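Local coordinates for hydrogenase maturation factor (Thermoanaerobacter tengcongensis, PDB 3VTH), which probably transfers the carbamoyl group of carbamoyl phosphate, using ATP, to the C-terminal cysteine of HypE during [NiFe]-hydrogenase maturation, at residues A[26-31]-A[179-183]; A[482-488]-A[518-523]; A[694-700]-A[721-727]. All coordinates share one frame; numbering follows the deposited sequence. Where two conformers were deposited one is given.

The three contacts come one after another along the chain, each closing before the next opens. Contact 1 ties the acylphosphatase range to a HypF zinc finger, and its centre lies about 48 Å from that of contact 2 and about 44 Å from that of contact 3. Contacts 2 and 3 have centres only about 14 Å apart. Both reach the same mixed sheet, where strand 501-507 runs between strands 517-525 and 696-700, and helix 483-494 touches each contact: Ile488 meets Val698 and Ser700. The phosphate held at contact 1 is therefore far from the iron and nucleotide site bordered by contacts 2 and 3, consistent with separate reaction centres in one chain.

Contact 1 of 3, residues A[26-31]-A[179-183]; sequences RPFVFN and FHAQP. With PO4 (phosphate ion), chain E.
Arg26 meets Gln182 through NH2, which lies 3.4 Å from Gln182 CG. The same arginine grips a phosphate ion, probably from the crystallisation liquor, with three bonds: its backbone N and NE both donate to O4 of the phosphate, NE at 2.8 Å and 163° at hydrogen, and NH2 donates to O3 at 2.8 Å. A bend at chi3 folds the guanidinium back so that its edge faces the phosphorus; NH1 forms a salt bridge with Asp152. The backbone N atoms of Gly22, Val23, Gly24 and Phe25 also bind the phosphate. Arg26 is a predicted active-site residue, and its side chain lies close to that of Asn44, the other one, consistent with an acylphosphatase phosphate site. Gln182 is itself fixed at both ends of its amide, by Tyr171 OH and the backbone N of Arg153.

Pro27 lies against the backbone of the finger, CB 3.3 Å from Phe179 O, and also touches the Phe179 ring at CD1. Further along, Phe30 takes CG anti to its N (chi1 178°), which carries its ring to Phe179: CD1 approaches Phe179 CE1 at 3.4 Å, and Phe179 CZ sits over one face, displaced toward the rim. The ring centroids are 5.0 Å apart and the planes inclined by 55°, an oblique aromatic pair. His180 CD2 lies over one face of the Phe179 ring, displaced toward its rim, and His180 in turn stacks on Tyr171.

Helix 25-35 thus presents one flank to the loop preceding strand 193-196, while Val29 packs on strands 39-45 and 48-55 and Phe30 also rests on strand 93-95.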
loop_
_atom_site.group_PDB
_atom_site.type_symbol
_atom_site.label_atom_id
_atom_site.label_comp_id
_atom_site.label_asym_id
_atom_site.label_seq_id
_atom_site.Cartn_x
_atom_site.Cartn_y
_atom_site.Cartn_z
ATOM N N ARG A 26 -19.886 -13.863 15.408
ATOM C CA ARG A 26 -21.102 -14.112 16.188
ATOM C C ARG A 26 -21.785 -15.427 15.797
ATOM O O ARG A 26 -21.998 -16.262 16.669
ATOM C CB ARG A 26 -22.050 -12.904 16.179
ATOM C CG ARG A 26 -21.514 -11.737 17.044
ATOM C CD ARG A 26 -22.293 -10.462 16.830
ATOM N NE ARG A 26 -22.031 -9.875 15.504
ATOM C CZ ARG A 26 -22.618 -8.774 15.034
ATOM N NH1 ARG A 26 -23.513 -8.110 15.778
ATOM N NH2 ARG A 26 -22.296 -8.323 13.818
ATOM N N PRO A 27 -22.070 -15.649 14.490
ATOM C CA PRO A 27 -22.652 -16.956 14.141
ATOM C C PRO A 27 -21.736 -18.156 14.432
ATOM O O PRO A 27 -22.232 -19.200 14.852
ATOM C CB PRO A 27 -22.939 -16.846 12.628
ATOM C CG PRO A 27 -22.185 -15.643 12.153
ATOM C CD PRO A 27 -22.108 -14.716 13.340
ATOM N N PHE A 28 -20.429 -18.002 14.211
ATOM C CA PHE A 28 -19.448 -19.023 14.565
ATOM C C PHE A 28 -19.561 -19.407 16.065
ATOM O O PHE A 28 -19.672 -20.578 16.405
ATOM C CB PHE A 28 -18.029 -18.521 14.220
ATOM C CG PHE A 28 -16.917 -19.448 14.653
ATOM C CD1 PHE A 28 -16.010 -19.052 15.620
ATOM C CD2 PHE A 28 -16.787 -20.714 14.094
ATOM C CE1 PHE A 28 -14.976 -19.901 16.035
ATOM C CE2 PHE A 28 -15.756 -21.574 14.504
ATOM C CZ PHE A 28 -14.844 -21.155 15.472
ATOM N N VAL A 29 -19.568 -18.411 16.943
ATOM C CA VAL A 29 -19.636 -18.669 18.391
ATOM C C VAL A 29 -20.952 -19.335 18.747
ATOM O O VAL A 29 -20.980 -20.284 19.527
ATOM C CB VAL A 29 -19.393 -17.363 19.201
ATOM C CG1 VAL A 29 -19.881 -17.470 20.658
ATOM C CG2 VAL A 29 -17.895 -17.003 19.147
ATOM N N PHE A 30 -22.040 -18.852 18.157
ATOM C CA PHE A 30 -23.343 -19.450 18.408
ATOM C C PHE A 30 -23.309 -20.948 18.118
ATOM O O PHE A 30 -23.791 -21.770 18.910
ATOM C CB PHE A 30 -24.426 -18.776 17.553
ATOM C CG PHE A 30 -25.791 -19.381 17.733
ATOM C CD1 PHE A 30 -26.196 -20.458 16.953
ATOM C CD2 PHE A 30 -26.678 -18.866 18.684
ATOM C CE1 PHE A 30 -27.480 -21.037 17.119
ATOM C CE2 PHE A 30 -27.960 -19.432 18.864
ATOM C CZ PHE A 30 -28.363 -20.514 18.085
ATOM N N ASN A 31 -22.739 -21.282 16.971
ATOM C CA ASN A 31 -22.771 -22.658 16.506
ATOM C C ASN A 31 -21.882 -23.574 17.347
ATOM O O ASN A 31 -22.299 -24.678 17.682
ATOM C CB ASN A 31 -22.466 -22.739 15.003
ATOM C CG ASN A 31 -23.611 -22.190 14.141
ATOM O OD1 ASN A 31 -23.412 -21.294 13.309
ATOM N ND2 ASN A 31 -24.814 -22.722 14.341
ATOM N N PHE A 179 -26.426 -17.446 8.217
ATOM C CA PHE A 179 -26.911 -17.201 9.582
ATOM C C PHE A 179 -26.205 -15.982 10.178
ATOM O O PHE A 179 -24.971 -15.942 10.248
ATOM C CB PHE A 179 -26.644 -18.440 10.444
ATOM C CG PHE A 179 -27.173 -18.351 11.850
ATOM C CD1 PHE A 179 -26.305 -18.469 12.931
ATOM C CD2 PHE A 179 -28.537 -18.198 12.098
ATOM C CE1 PHE A 179 -26.789 -18.420 14.252
ATOM C CE2 PHE A 179 -29.037 -18.150 13.409
ATOM C CZ PHE A 179 -28.157 -18.255 14.484
ATOM N N HIS A 180 -26.990 -14.983 10.579
ATOM C CA HIS A 180 -26.454 -13.721 11.109
ATOM C C HIS A 180 -25.348 -13.078 10.265
ATOM O O HIS A 180 -24.389 -12.497 10.803
ATOM C CB HIS A 180 -26.020 -13.898 12.570
ATOM C CG HIS A 180 -27.159 -13.803 13.534
ATOM N ND1 HIS A 180 -27.284 -12.768 14.435
ATOM C CD2 HIS A 180 -28.257 -14.585 13.702
ATOM C CE1 HIS A 180 -28.386 -12.938 15.146
ATOM N NE2 HIS A 180 -28.996 -14.031 14.719
ATOM N N ALA A 181 -25.483 -13.179 8.943
ATOM C CA ALA A 181 -24.577 -12.495 8.035
ATOM C C ALA A 181 -25.047 -11.058 7.873
ATOM O O ALA A 181 -26.059 -10.805 7.226
ATOM C CB ALA A 181 -24.514 -13.208 6.669
ATOM N N GLN A 182 -24.305 -10.118 8.461
ATOM C CA GLN A 182 -24.721 -8.711 8.461
ATOM C C GLN A 182 -25.007 -8.116 7.072
ATOM O O GLN A 182 -25.939 -7.338 6.944
ATOM C CB GLN A 182 -23.736 -7.824 9.246
ATOM C CG GLN A 182 -23.722 -8.110 10.762
ATOM C CD GLN A 182 -25.111 -8.021 11.378
ATOM O OE1 GLN A 182 -25.804 -6.997 11.267
ATOM N NE2 GLN A 182 -25.528 -9.101 12.021
ATOM N N PRO A 183 -24.221 -8.478 6.037
ATOM C CA PRO A 183 -24.510 -7.898 4.726
ATOM C C PRO A 183 -25.487 -8.683 3.819
ATOM O O PRO A 183 -25.632 -8.333 2.651
ATOM C CB PRO A 183 -23.142 -7.850 4.065
ATOM C CG PRO A 183 -22.392 -9.004 4.650
ATOM C CD PRO A 183 -22.958 -9.243 6.038
HETATM P P PO4 E . -19.574 -10.609 12.873
HETATM O O1 PO4 E . -19.786 -10.810 11.397
HETATM O O2 PO4 E . -18.197 -11.076 13.275
HETATM O O3 PO4 E . -19.673 -9.140 13.171
HETATM O O4 PO4 E . -20.614 -11.390 13.652
#

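Contact 2 of 3, residues A[482-488]-A[518-523]; sequences QHHHAHI and WGAEIL. With FE (Fe (III) ion), chain I; AP2 (phosphomethylphosphonic acid adenosyl ester), chain H.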
loop_
_atom_site.group_PDB
_atom_site.type_symbol
_atom_site.label_atom_id
_atom_site.label_comp_id
_atom_site.label_asym_id
_atom_site.label_seq_id
_atom_site.Cartn_x
_atom_site.Cartn_y
_atom_site.Cartn_z
ATOM N N GLN A 482 13.345 13.586 11.082
ATOM C CA GLN A 482 14.090 13.658 9.835
ATOM C C GLN A 482 13.616 12.522 8.918
ATOM O O GLN A 482 13.375 11.412 9.376
ATOM C CB GLN A 482 15.593 13.594 10.081
ATOM C CG GLN A 482 16.405 14.118 8.880
ATOM C CD GLN A 482 16.576 13.081 7.779
ATOM O OE1 GLN A 482 16.708 11.888 8.053
ATOM N NE2 GLN A 482 16.588 13.536 6.525
ATOM N N HIS A 483 13.489 12.829 7.625
ATOM C CA HIS A 483 12.860 11.949 6.620
ATOM C C HIS A 483 13.471 10.551 6.546
ATOM O O HIS A 483 12.759 9.544 6.523
ATOM C CB HIS A 483 12.967 12.621 5.246
ATOM C CG HIS A 483 12.197 11.925 4.164
ATOM N ND1 HIS A 483 10.857 12.159 3.938
ATOM C CD2 HIS A 483 12.587 11.025 3.227
ATOM C CE1 HIS A 483 10.452 11.428 2.912
ATOM N NE2 HIS A 483 11.481 10.734 2.462
ATOM N N HIS A 484 14.800 10.493 6.471
ATOM C CA HIS A 484 15.485 9.225 6.318
ATOM C C HIS A 484 15.487 8.404 7.588
ATOM O O HIS A 484 15.372 7.182 7.530
ATOM C CB HIS A 484 16.860 9.442 5.670
ATOM C CG HIS A 484 16.729 10.106 4.338
ATOM N ND1 HIS A 484 16.723 11.477 4.193
ATOM C CD2 HIS A 484 16.449 9.596 3.113
ATOM C CE1 HIS A 484 16.503 11.783 2.927
ATOM N NE2 HIS A 484 16.336 10.660 2.252
ATOM N N HIS A 485 15.578 9.080 8.731
ATOM C CA HIS A 485 15.385 8.420 10.005
ATOM C C HIS A 485 14.013 7.730 10.005
ATOM O O HIS A 485 13.912 6.567 10.390
ATOM C CB HIS A 485 15.537 9.440 11.155
ATOM C CG HIS A 485 15.531 8.834 12.527
ATOM N ND1 HIS A 485 15.256 9.575 13.655
ATOM C CD2 HIS A 485 15.756 7.566 12.953
ATOM C CE1 HIS A 485 15.316 8.793 14.719
ATOM N NE2 HIS A 485 15.598 7.566 14.318
ATOM N N ALA A 486 12.970 8.435 9.564
ATOM C CA ALA A 486 11.617 7.866 9.502
ATOM C C ALA A 486 11.518 6.632 8.595
ATOM O O ALA A 486 10.854 5.664 8.960
ATOM C CB ALA A 486 10.607 8.922 9.082
ATOM N N HIS A 487 12.151 6.663 7.415
ATOM C CA HIS A 487 12.200 5.471 6.535
ATOM C C HIS A 487 12.779 4.274 7.301
ATOM O O HIS A 487 12.206 3.171 7.288
ATOM C CB HIS A 487 13.073 5.715 5.279
ATOM C CG HIS A 487 12.355 6.341 4.118
ATOM N ND1 HIS A 487 11.193 5.824 3.577
ATOM C CD2 HIS A 487 12.684 7.409 3.346
ATOM C CE1 HIS A 487 10.829 6.558 2.538
ATOM N NE2 HIS A 487 11.717 7.529 2.380
ATOM N N ILE A 488 13.914 4.473 7.971
ATOM C CA ILE A 488 14.552 3.371 8.705
ATOM C C ILE A 488 13.635 2.863 9.833
ATOM O O ILE A 488 13.486 1.644 10.025
ATOM C CB ILE A 488 15.964 3.767 9.269
ATOM C CG1 ILE A 488 16.906 4.209 8.147
ATOM C CG2 ILE A 488 16.612 2.615 10.095
ATOM C CD1 ILE A 488 17.013 3.226 6.952
ATOM N N TRP A 518 18.873 15.124 1.059
ATOM C CA TRP A 518 19.465 13.834 1.409
ATOM C C TRP A 518 18.737 12.735 0.644
ATOM O O TRP A 518 17.688 12.992 0.036
ATOM C CB TRP A 518 19.331 13.576 2.908
ATOM C CG TRP A 518 20.215 14.404 3.801
ATOM C CD1 TRP A 518 20.964 15.507 3.455
ATOM C CD2 TRP A 518 20.396 14.226 5.218
ATOM N NE1 TRP A 518 21.602 16.007 4.568
ATOM C CE2 TRP A 518 21.282 15.237 5.657
ATOM C CE3 TRP A 518 19.906 13.298 6.150
ATOM C CZ2 TRP A 518 21.685 15.358 7.005
ATOM C CZ3 TRP A 518 20.312 13.409 7.488
ATOM C CH2 TRP A 518 21.198 14.430 7.896
ATOM N N GLY A 519 19.251 11.511 0.680
ATOM C CA GLY A 519 18.670 10.442 -0.164
ATOM C C GLY A 519 19.644 9.351 -0.563
ATOM O O GLY A 519 19.297 8.437 -1.310
ATOM N N ALA A 520 20.866 9.439 -0.056
ATOM C CA ALA A 520 21.833 8.375 -0.223
ATOM C C ALA A 520 22.645 8.300 1.051
ATOM O O ALA A 520 23.861 8.546 1.056
ATOM C CB ALA A 520 22.712 8.650 -1.438
ATOM N N GLU A 521 21.956 7.953 2.135
ATOM C CA GLU A 521 22.489 8.114 3.483
ATOM C C GLU A 521 22.695 6.780 4.180
ATOM O O GLU A 521 21.900 5.855 4.005
ATOM C CB GLU A 521 21.511 8.940 4.332
ATOM C CG GLU A 521 20.897 10.140 3.588
ATOM C CD GLU A 521 21.954 11.070 3.059
ATOM O OE1 GLU A 521 21.913 11.395 1.847
ATOM O OE2 GLU A 521 22.844 11.448 3.855
ATOM N N ILE A 522 23.767 6.695 4.964
ATOM C CA ILE A 522 23.920 5.614 5.920
ATOM C C ILE A 522 23.914 6.240 7.298
ATOM O O ILE A 522 24.696 7.148 7.606
ATOM C CB ILE A 522 25.223 4.772 5.767
ATOM C CG1 ILE A 522 25.553 4.459 4.310
ATOM C CG2 ILE A 522 25.135 3.476 6.623
ATOM C CD1 ILE A 522 24.591 3.646 3.604
ATOM N N LEU A 523 22.998 5.759 8.113
ATOM C CA LEU A 523 22.841 6.242 9.465
ATOM C C LEU A 523 23.160 5.121 10.426
ATOM O O LEU A 523 23.090 3.938 10.067
ATOM C CB LEU A 523 21.385 6.663 9.685
ATOM C CG LEU A 523 20.738 7.535 8.611
ATOM C CD1 LEU A 523 19.275 7.831 8.994
ATOM C CD2 LEU A 523 21.552 8.846 8.420
HETATM FE FE FE I . 11.716 9.159 0.930
HETATM P PB AP2 H . 11.365 10.999 -1.734
HETATM O O1B AP2 H . 12.463 10.738 -2.735
HETATM O O2B AP2 H . 11.673 10.676 -0.305
HETATM O O3B AP2 H . 10.708 12.339 -1.956
HETATM C C3A AP2 H . 10.093 9.809 -2.237
HETATM P PA AP2 H . 10.527 8.063 -1.987
HETATM O O1A AP2 H . 9.186 7.397 -2.262
HETATM O O2A AP2 H . 11.274 7.737 -0.717
HETATM O "O5'" AP2 H . 11.565 7.729 -3.183
HETATM C "C5'" AP2 H . 11.055 7.700 -4.510
HETATM C "C4'" AP2 H . 12.271 7.743 -5.407
HETATM O "O4'" AP2 H . 12.932 6.478 -5.377
HETATM C "C3'" AP2 H . 11.914 7.968 -6.863
HETATM O "O3'" AP2 H . 11.647 9.352 -7.114
HETATM C "C2'" AP2 H . 13.173 7.450 -7.529
HETATM O "O2'" AP2 H . 14.134 8.511 -7.478
HETATM C "C1'" AP2 H . 13.595 6.277 -6.633
HETATM N N9 AP2 H . 13.164 5.025 -7.319
HETATM C C8 AP2 H . 11.898 4.621 -7.594
HETATM N N7 AP2 H . 11.882 3.448 -8.282
HETATM C C5 AP2 H . 13.164 3.074 -8.459
HETATM C C6 AP2 H . 13.867 1.939 -9.107
HETATM N N6 AP2 H . 13.180 0.934 -9.708
HETATM N N1 AP2 H . 15.228 1.947 -9.078
HETATM C C2 AP2 H . 15.938 2.922 -8.469
HETATM N N3 AP2 H . 15.360 3.988 -7.874
HETATM C C4 AP2 H . 14.004 4.114 -7.839
#
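The imidazole of His484, which with Trp518 and Leu523 has the most surface buried here, lies against the start of the 518-523 segment: CE1 is 3.3 Å from Trp518 CB, and NE2 is 3.4 Å from Gly519 CA. Glu521 CG lies over one imidazole face and His483 CD2 over the opposite one, each displaced toward the rim. Gln482 helps fix the rotation of this ring, together with Asp507 at NE2: Gln482 NE2 donates to His484 ND1 at 3.1 Å and 173°, in the planes of both amide and ring, and also hydrogen-bonds to Tyr511 O. The bend of Gln482 at chi2 (-81°) brings OE1 over the helix start, where it caps His485 N and, weakly, His484 N. The amide meets the indole obliquely, NE2 3.3 Å from Trp518 CE3. Replacing Gln482 with an alanine would probably leave the first turn uncapped, His484 ND1 and Tyr511 O without their donor, and the imidazole less firmly oriented. Leu523 CD1 packs beside the helix, 3.9 Å from His485 N.

Chemically, ND1 acting as acceptor is consistent with NE2 carrying the proton, toward Asp507. His484 is thus a second-shell residue that probably positions Asp507, an iron ligand alongside His483, His487, Asp734 and two nucleotide-analogue oxygens.

Contact 3 of 3, residues A[694-700]-A[721-727]; sequences INKVVLS and GFEVYSN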
loop_
_atom_site.group_PDB
_atom_site.type_symbol
_atom_site.label_atom_id
_atom_site.label_comp_id
_atom_site.label_asym_id
_atom_site.label_seq_id
_atom_site.Cartn_x
_atom_site.Cartn_y
_atom_site.Cartn_z
ATOM N N ILE A 694 27.782 -3.265 15.454
ATOM C CA ILE A 694 26.379 -3.406 15.004
ATOM C C ILE A 694 26.242 -4.360 13.814
ATOM O O ILE A 694 26.922 -4.207 12.801
ATOM C CB ILE A 694 25.716 -2.032 14.718
ATOM C CG1 ILE A 694 25.678 -1.207 16.011
ATOM C CG2 ILE A 694 24.297 -2.208 14.135
ATOM C CD1 ILE A 694 25.277 0.237 15.816
ATOM N N ASN A 695 25.362 -5.347 13.964
ATOM C CA ASN A 695 25.187 -6.429 12.983
ATOM C C ASN A 695 23.799 -6.461 12.303
ATOM O O ASN A 695 23.530 -7.320 11.445
ATOM C CB ASN A 695 25.499 -7.787 13.639
ATOM C CG ASN A 695 25.713 -8.894 12.617
ATOM O OD1 ASN A 695 26.587 -8.800 11.737
ATOM N ND2 ASN A 695 24.908 -9.951 12.721
ATOM N N LYS A 696 22.926 -5.530 12.694
ATOM C CA LYS A 696 21.608 -5.389 12.083
ATOM C C LYS A 696 21.633 -4.243 11.084
ATOM O O LYS A 696 22.112 -3.137 11.402
ATOM C CB LYS A 696 20.527 -5.123 13.130
ATOM C CG LYS A 696 20.229 -6.321 14.069
ATOM C CD LYS A 696 18.978 -6.044 14.888
ATOM C CE LYS A 696 18.617 -7.216 15.826
ATOM N NZ LYS A 696 19.645 -7.470 16.861
ATOM N N VAL A 697 21.124 -4.526 9.886
ATOM C CA VAL A 697 21.082 -3.562 8.800
ATOM C C VAL A 697 19.647 -3.437 8.310
ATOM O O VAL A 697 18.998 -4.452 8.016
ATOM C CB VAL A 697 21.942 -4.007 7.612
ATOM C CG1 VAL A 697 21.844 -2.975 6.460
ATOM C CG2 VAL A 697 23.397 -4.203 8.038
ATOM N N VAL A 698 19.167 -2.196 8.225
ATOM C CA VAL A 698 17.835 -1.891 7.721
ATOM C C VAL A 698 17.962 -1.157 6.377
ATOM O O VAL A 698 18.701 -0.172 6.263
ATOM C CB VAL A 698 17.048 -0.998 8.727
ATOM C CG1 VAL A 698 15.737 -0.516 8.115
ATOM C CG2 VAL A 698 16.786 -1.748 10.029
ATOM N N LEU A 699 17.222 -1.627 5.373
ATOM C CA LEU A 699 17.208 -0.988 4.067
ATOM C C LEU A 699 15.845 -0.378 3.844
ATOM O O LEU A 699 14.836 -1.079 3.917
ATOM C CB LEU A 699 17.501 -2.007 2.944
ATOM C CG LEU A 699 18.661 -2.990 3.162
ATOM C CD1 LEU A 699 18.650 -4.093 2.072
ATOM C CD2 LEU A 699 20.000 -2.271 3.175
ATOM N N SER A 700 15.801 0.927 3.598
ATOM C CA SER A 700 14.513 1.589 3.315
ATOM C C SER A 700 14.713 2.830 2.438
ATOM O O SER A 700 15.840 3.165 2.080
ATOM C CB SER A 700 13.781 1.929 4.624
ATOM O OG SER A 700 12.423 2.270 4.364
ATOM N N GLY A 721 27.141 -12.332 7.218
ATOM C CA GLY A 721 26.723 -12.495 8.598
ATOM C C GLY A 721 25.753 -11.480 9.163
ATOM O O GLY A 721 25.298 -11.651 10.286
ATOM N N PHE A 722 25.438 -10.424 8.407
ATOM C CA PHE A 722 24.482 -9.414 8.872
ATOM C C PHE A 722 23.079 -9.986 8.999
ATOM O O PHE A 722 22.683 -10.853 8.210
ATOM C CB PHE A 722 24.399 -8.243 7.888
ATOM C CG PHE A 722 25.573 -7.328 7.920
ATOM C CD1 PHE A 722 25.659 -6.335 8.882
ATOM C CD2 PHE A 722 26.587 -7.438 6.970
ATOM C CE1 PHE A 722 26.726 -5.456 8.905
ATOM C CE2 PHE A 722 27.668 -6.574 6.994
ATOM C CZ PHE A 722 27.737 -5.574 7.967
ATOM N N GLU A 723 22.326 -9.485 9.973
ATOM C CA GLU A 723 20.877 -9.671 10.005
ATOM C C GLU A 723 20.249 -8.485 9.269
ATOM O O GLU A 723 20.365 -7.335 9.713
ATOM C CB GLU A 723 20.366 -9.702 11.436
ATOM C CG GLU A 723 20.943 -10.818 12.288
ATOM C CD GLU A 723 20.956 -10.444 13.762
ATOM O OE1 GLU A 723 19.849 -10.402 14.347
ATOM O OE2 GLU A 723 22.063 -10.170 14.314
ATOM N N VAL A 724 19.596 -8.765 8.145
ATOM C CA VAL A 724 19.147 -7.709 7.249
ATOM C C VAL A 724 17.633 -7.620 7.233
ATOM O O VAL A 724 16.943 -8.643 7.191
ATOM C CB VAL A 724 19.688 -7.911 5.808
ATOM C CG1 VAL A 724 19.378 -6.679 4.948
ATOM C CG2 VAL A 724 21.193 -8.186 5.842
ATOM N N TYR A 725 17.135 -6.388 7.281
ATOM C CA TYR A 725 15.712 -6.115 7.299
ATOM C C TYR A 725 15.334 -5.102 6.228
ATOM O O TYR A 725 16.075 -4.149 5.960
ATOM C CB TYR A 725 15.301 -5.564 8.661
ATOM C CG TYR A 725 15.695 -6.425 9.842
ATOM C CD1 TYR A 725 14.782 -7.306 10.423
ATOM C CD2 TYR A 725 16.982 -6.346 10.390
ATOM C CE1 TYR A 725 15.143 -8.100 11.531
ATOM C CE2 TYR A 725 17.354 -7.124 11.482
ATOM C CZ TYR A 725 16.430 -7.997 12.050
ATOM O OH TYR A 725 16.814 -8.762 13.132
ATOM N N SER A 726 14.169 -5.307 5.615
ATOM C CA SER A 726 13.569 -4.254 4.807
ATOM C C SER A 726 12.056 -4.277 4.951
ATOM O O SER A 726 11.500 -5.199 5.544
ATOM C CB SER A 726 13.984 -4.340 3.337
ATOM O OG SER A 726 13.703 -3.091 2.698
ATOM N N ASN A 727 11.414 -3.246 4.428
ATOM C CA ASN A 727 9.974 -3.080 4.503
ATOM C C ASN A 727 9.241 -4.188 3.796
ATOM O O ASN A 727 9.731 -4.737 2.797
ATOM C CB ASN A 727 9.547 -1.739 3.900
ATOM C CG ASN A 727 9.948 -0.553 4.778
ATOM O OD1 ASN A 727 9.319 -0.281 5.812
ATOM N ND2 ASN A 727 10.999 0.132 4.384
#
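Four main-chain hydrogen bonds join the two parallel strands: Glu723 N to Asn695 O, Val697 N to Glu723 O, Tyr725 N to Val697 O and Leu699 N to Tyr725 O (2.8 Å). The strand axes approach to 4.7 Å at 22°.

Side-chain polar bonds secure both ends. Asn695 ND2 donates to Gly721 O at 3.0 Å and to the anti lone pair of Glu723 OE2 at 3.3 Å, both acceptors near the amide plane; Asn695 OD1 is taken by Arg689. Ser726 OG, anti to its backbone N (chi1 -163°), reaches across to Leu699 O at 2.6 Å from above the carbonyl plane.

The charged pair is long: Lys696 NZ lies 3.9 Å from Glu723 OE1, and the lysine also forms a salt bridge with Glu499. Its aliphatic chain runs obliquely past Tyr725, with CE 3.6 Å from Tyr725 OH.

Apolar contacts fill the face bearing Val697, Val724 and Leu699. Val697 CG2 presses on Phe722 CD1 at 3.2 Å, and Leu699 CD1 meets Val724 CG1; Leu717 of helix 707-719 packs on Phe722 and Val724.

Gly721, at positive phi, is the C-prime residue of a Schellman motif that ends this helix. Strand 696-700, helix 707-719 and strand 723-726 form a beta-alpha-beta crossover in the second Kae1-like subdomain, of the actin-like ATPase clan.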